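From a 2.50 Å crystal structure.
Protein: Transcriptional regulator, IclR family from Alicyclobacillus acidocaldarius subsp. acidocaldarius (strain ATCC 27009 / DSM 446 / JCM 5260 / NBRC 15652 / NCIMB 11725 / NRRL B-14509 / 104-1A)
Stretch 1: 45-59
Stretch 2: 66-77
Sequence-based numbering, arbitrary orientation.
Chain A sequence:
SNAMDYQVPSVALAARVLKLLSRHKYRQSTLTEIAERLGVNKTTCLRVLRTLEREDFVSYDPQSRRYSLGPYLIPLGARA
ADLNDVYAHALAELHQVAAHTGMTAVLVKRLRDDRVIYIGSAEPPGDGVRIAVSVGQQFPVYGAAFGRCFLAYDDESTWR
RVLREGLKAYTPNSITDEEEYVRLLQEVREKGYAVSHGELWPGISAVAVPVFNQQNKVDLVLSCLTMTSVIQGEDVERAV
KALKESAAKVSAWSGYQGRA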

# COMPACT_ATOMS: atom_id res chain seq x y z
N CYS A 45 -16.10 -19.71 3.19
CA CYS A 45 -15.99 -18.26 2.93
C CYS A 45 -16.58 -17.35 3.97
O CYS A 45 -16.04 -16.28 4.23
CB CYS A 45 -16.71 -17.90 1.64
SG CYS A 45 -15.68 -18.08 0.21
N LEU A 46 -17.74 -17.72 4.49
CA LEU A 46 -18.43 -16.87 5.45
C LEU A 46 -17.55 -16.70 6.68
O LEU A 46 -17.31 -15.57 7.11
CB LEU A 46 -19.83 -17.41 5.82
CG LEU A 46 -20.72 -16.41 6.58
CD1 LEU A 46 -20.78 -15.04 5.87
CD2 LEU A 46 -22.12 -16.94 6.85
N ARG A 47 -17.05 -17.81 7.21
CA ARG A 47 -16.26 -17.77 8.42
C ARG A 47 -15.02 -16.85 8.31
O ARG A 47 -14.71 -16.09 9.24
CB ARG A 47 -15.78 -19.17 8.81
CG ARG A 47 -16.84 -20.16 9.22
CD ARG A 47 -16.16 -21.42 9.74
NE ARG A 47 -16.91 -22.66 9.44
CZ ARG A 47 -16.58 -23.58 8.51
NH1 ARG A 47 -15.50 -23.44 7.72
NH2 ARG A 47 -17.35 -24.66 8.37
N VAL A 48 -14.35 -16.92 7.17
CA VAL A 48 -13.17 -16.10 6.91
C VAL A 48 -13.54 -14.63 6.77
O VAL A 48 -12.95 -13.77 7.42
CB VAL A 48 -12.47 -16.62 5.64
CG1 VAL A 48 -11.45 -15.62 5.09
CG2 VAL A 48 -11.84 -17.98 5.93
N LEU A 49 -14.53 -14.37 5.91
CA LEU A 49 -15.09 -13.02 5.74
C LEU A 49 -15.50 -12.37 7.05
O LEU A 49 -15.13 -11.24 7.32
CB LEU A 49 -16.30 -13.05 4.80
CG LEU A 49 -15.95 -13.14 3.31
CD1 LEU A 49 -17.16 -13.56 2.49
CD2 LEU A 49 -15.43 -11.81 2.80
N ARG A 50 -16.29 -13.06 7.85
CA ARG A 50 -16.73 -12.50 9.12
C ARG A 50 -15.53 -12.29 10.09
O ARG A 50 -15.52 -11.35 10.87
CB ARG A 50 -17.84 -13.35 9.75
CG ARG A 50 -19.25 -13.05 9.20
CD ARG A 50 -20.29 -14.05 9.72
NE ARG A 50 -21.68 -13.55 9.90
CZ ARG A 50 -22.35 -13.41 11.06
NH1 ARG A 50 -21.78 -13.70 12.23
NH2 ARG A 50 -23.61 -12.97 11.05
N THR A 51 -14.52 -13.15 10.02
CA THR A 51 -13.31 -13.00 10.84
C THR A 51 -12.54 -11.76 10.40
O THR A 51 -12.14 -10.95 11.25
CB THR A 51 -12.43 -14.26 10.76
OG1 THR A 51 -13.22 -15.38 11.11
CG2 THR A 51 -11.26 -14.18 11.71
N LEU A 52 -12.38 -11.59 9.09
CA LEU A 52 -11.77 -10.38 8.52
C LEU A 52 -12.54 -9.10 8.87
O LEU A 52 -11.94 -8.08 9.18
CB LEU A 52 -11.63 -10.50 6.98
CG LEU A 52 -10.69 -11.58 6.41
CD1 LEU A 52 -10.78 -11.66 4.90
CD2 LEU A 52 -9.25 -11.38 6.81
N GLU A 53 -13.86 -9.17 8.82
CA GLU A 53 -14.73 -8.05 9.18
C GLU A 53 -14.57 -7.62 10.63
O GLU A 53 -14.63 -6.43 10.95
CB GLU A 53 -16.21 -8.41 8.92
CG GLU A 53 -17.10 -7.19 8.75
CD GLU A 53 -18.56 -7.43 9.15
OE1 GLU A 53 -19.06 -6.63 9.97
OE2 GLU A 53 -19.20 -8.40 8.64
N ARG A 54 -14.33 -8.59 11.51
CA ARG A 54 -14.18 -8.33 12.94
C ARG A 54 -12.90 -7.49 13.18
O ARG A 54 -12.89 -6.60 14.03
CB ARG A 54 -14.23 -9.66 13.72
CG ARG A 54 -14.48 -9.56 15.20
CD ARG A 54 -13.17 -9.59 16.00
NE ARG A 54 -13.33 -9.48 17.47
CZ ARG A 54 -13.59 -8.36 18.14
NH1 ARG A 54 -13.76 -7.19 17.50
NH2 ARG A 54 -13.70 -8.39 19.48
N GLU A 55 -11.86 -7.75 12.39
CA GLU A 55 -10.60 -7.01 12.49
C GLU A 55 -10.57 -5.76 11.60
O GLU A 55 -9.54 -5.09 11.56
CB GLU A 55 -9.42 -7.93 12.12
CG GLU A 55 -9.35 -9.29 12.86
CD GLU A 55 -8.68 -9.25 14.24
OE1 GLU A 55 -8.33 -8.14 14.76
OE2 GLU A 55 -8.50 -10.36 14.83
N ASP A 56 -11.68 -5.44 10.90
CA ASP A 56 -11.82 -4.27 10.02
C ASP A 56 -10.94 -4.34 8.73
O ASP A 56 -10.65 -3.32 8.09
CB ASP A 56 -11.59 -2.95 10.80
CG ASP A 56 -12.62 -2.73 11.97
OD1 ASP A 56 -13.74 -2.30 11.65
OD2 ASP A 56 -12.32 -2.96 13.20
N PHE A 57 -10.54 -5.56 8.33
CA PHE A 57 -9.86 -5.80 7.06
C PHE A 57 -10.86 -5.94 5.90
O PHE A 57 -10.49 -5.79 4.72
CB PHE A 57 -9.01 -7.07 7.13
CG PHE A 57 -7.71 -6.93 7.89
CD1 PHE A 57 -7.50 -5.96 8.86
CD2 PHE A 57 -6.70 -7.87 7.69
CE1 PHE A 57 -6.29 -5.90 9.57
CE2 PHE A 57 -5.49 -7.81 8.39
CZ PHE A 57 -5.28 -6.82 9.33
N VAL A 58 -12.12 -6.24 6.23
CA VAL A 58 -13.25 -6.29 5.28
C VAL A 58 -14.39 -5.49 5.88
O VAL A 58 -14.49 -5.38 7.09
CB VAL A 58 -13.67 -7.77 5.03
CG1 VAL A 58 -15.10 -7.89 4.52
CG2 VAL A 58 -12.68 -8.44 4.06
N SER A 59 -15.26 -4.91 5.05
CA SER A 59 -16.55 -4.43 5.56
C SER A 59 -17.72 -5.04 4.84
O SER A 59 -17.60 -5.60 3.77
CB SER A 59 -16.66 -2.89 5.59
OG SER A 59 -15.90 -2.30 4.57
N ARG A 66 -23.27 -6.91 0.58
CA ARG A 66 -22.01 -6.96 -0.16
C ARG A 66 -20.83 -6.63 0.73
O ARG A 66 -20.92 -5.76 1.61
CB ARG A 66 -22.03 -6.01 -1.34
CG ARG A 66 -22.90 -6.50 -2.47
CD ARG A 66 -23.29 -5.42 -3.46
NE ARG A 66 -24.24 -5.96 -4.44
CZ ARG A 66 -23.92 -6.71 -5.50
NH1 ARG A 66 -22.66 -7.01 -5.77
NH2 ARG A 66 -24.88 -7.16 -6.29
N TYR A 67 -19.72 -7.32 0.47
CA TYR A 67 -18.47 -7.17 1.18
C TYR A 67 -17.49 -6.36 0.33
O TYR A 67 -17.55 -6.38 -0.91
CB TYR A 67 -17.84 -8.54 1.50
CG TYR A 67 -18.67 -9.43 2.41
CD1 TYR A 67 -18.49 -9.41 3.80
CD2 TYR A 67 -19.63 -10.31 1.90
CE1 TYR A 67 -19.24 -10.23 4.64
CE2 TYR A 67 -20.39 -11.12 2.74
CZ TYR A 67 -20.19 -11.09 4.11
OH TYR A 67 -20.96 -11.89 4.94
N SER A 68 -16.57 -5.68 1.00
CA SER A 68 -15.60 -4.85 0.34
C SER A 68 -14.37 -4.74 1.19
O SER A 68 -14.41 -5.08 2.39
CB SER A 68 -16.17 -3.46 0.11
OG SER A 68 -16.69 -2.95 1.32
N LEU A 69 -13.29 -4.27 0.57
CA LEU A 69 -12.06 -4.00 1.32
C LEU A 69 -12.30 -3.06 2.49
O LEU A 69 -12.85 -1.99 2.31
CB LEU A 69 -10.99 -3.40 0.41
CG LEU A 69 -10.41 -4.35 -0.65
CD1 LEU A 69 -9.26 -3.69 -1.39
CD2 LEU A 69 -9.95 -5.67 -0.05
N GLY A 70 -11.89 -3.49 3.68
CA GLY A 70 -12.08 -2.70 4.90
C GLY A 70 -11.00 -1.63 5.11
O GLY A 70 -9.94 -1.70 4.49
N PRO A 71 -11.25 -0.68 6.02
CA PRO A 71 -10.37 0.48 6.17
C PRO A 71 -9.00 0.25 6.84
O PRO A 71 -8.12 1.08 6.68
CB PRO A 71 -11.21 1.46 6.98
CG PRO A 71 -12.15 0.61 7.79
CD PRO A 71 -12.38 -0.63 6.96
N TYR A 72 -8.82 -0.84 7.57
CA TYR A 72 -7.54 -1.11 8.22
C TYR A 72 -6.43 -1.35 7.19
O TYR A 72 -5.25 -1.07 7.45
CB TYR A 72 -7.63 -2.33 9.18
CG TYR A 72 -6.80 -2.15 10.42
CD1 TYR A 72 -5.41 -2.10 10.35
CD2 TYR A 72 -7.40 -2.00 11.66
CE1 TYR A 72 -4.64 -1.91 11.49
CE2 TYR A 72 -6.65 -1.81 12.81
CZ TYR A 72 -5.26 -1.78 12.71
OH TYR A 72 -4.51 -1.59 13.84
N LEU A 73 -6.78 -1.82 6.00
CA LEU A 73 -5.79 -2.02 4.94
C LEU A 73 -5.13 -0.70 4.46
O LEU A 73 -4.02 -0.71 3.93
CB LEU A 73 -6.44 -2.77 3.76
CG LEU A 73 -7.06 -4.13 4.16
CD1 LEU A 73 -7.84 -4.73 3.01
CD2 LEU A 73 -6.01 -5.09 4.68
N ILE A 74 -5.77 0.44 4.68
CA ILE A 74 -5.19 1.70 4.22
C ILE A 74 -3.92 2.10 5.01
O ILE A 74 -2.89 2.43 4.39
CB ILE A 74 -6.25 2.82 4.18
CG1 ILE A 74 -7.35 2.45 3.18
CG2 ILE A 74 -5.64 4.15 3.77
CD1 ILE A 74 -8.67 3.18 3.38
N PRO A 75 -3.97 2.08 6.36
CA PRO A 75 -2.75 2.40 7.09
C PRO A 75 -1.72 1.29 7.05
O PRO A 75 -0.57 1.58 7.08
CB PRO A 75 -3.23 2.69 8.52
CG PRO A 75 -4.54 1.98 8.61
CD PRO A 75 -5.14 2.09 7.26
N LEU A 76 -2.13 0.04 6.93
CA LEU A 76 -1.16 -1.05 6.64
C LEU A 76 -0.36 -0.83 5.39
O LEU A 76 0.85 -1.03 5.39
CB LEU A 76 -1.86 -2.39 6.48
CG LEU A 76 -2.45 -2.98 7.75
CD1 LEU A 76 -2.88 -4.39 7.43
CD2 LEU A 76 -1.45 -2.97 8.89
N GLY A 77 -1.06 -0.45 4.32
CA GLY A 77 -0.43 -0.14 3.03
C GLY A 77 0.58 0.99 3.12
O GLY A 77 1.69 0.89 2.60
O HOH W 1 -21.41 -10.48 7.86

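The closest CA-CA approach between the two stretches falls at a glycine: the CA atoms of Val58 and Gly70 lie 3.8 Å apart, and a CB built on Gly70 would point into the first stretch, clashing with Asp56 O, Phe57 C and Val58 N. The absence of a side chain thus lets the chains close, and Gly70 N donates to Phe57 O at 2.9 Å.

This contact sits just past the end of a helix that runs through residues 45-54 and finishes in a Schellman motif. Asp56 takes a positive phi, Phe57 N bonds back to Leu52 O (3.0 Å), and Asp56 O is left to accept from Tyr72 N (3.1 Å) in the Gly70-Leu73 type I turn. After the Schellman motif, the first stretch pairs in antiparallel fashion with the strand that precedes the turn. Ser59 and Ser68 form a hydrogen-bonded pair, Ser59 N to Ser68 O at 2.8 Å and Ser68 N to Ser59 O at 3.0 Å; their side chains share a sheet face, where Ser59 OG and Ser68 OG make a weak hydrogen bond of 3.4 Å.

Two aromatic residues anchor the apolar contacts. Tyr67, the residue most covered by the other stretch, sets its ring against the helix: Leu49 CD1 lies 4.1 Å from the ring centroid, almost along the normal, a CH-pi contact, while Val58 CG1 meets the ring edge, 3.8 Å from Tyr67 CD1. A water bridges the polar margin, donating to Glu53 OE2 (3.1 Å) and hydrogen-bonding Tyr67 OH (3.3 Å).

Phe57 starts away from the second stretch at its CA-to-CB bond, yet its ring reaches back to it. Leu73 CD2 covers one face, 4.1 Å from Phe57 CG, and Leu76 CD1 approaches Phe57 CZ at 3.9 Å. Tyr72 CB packs 3.6 Å from Phe57 CD1, with the two rings oblique, so residues of the turn and the following helix pack against this ring through apolar contacts.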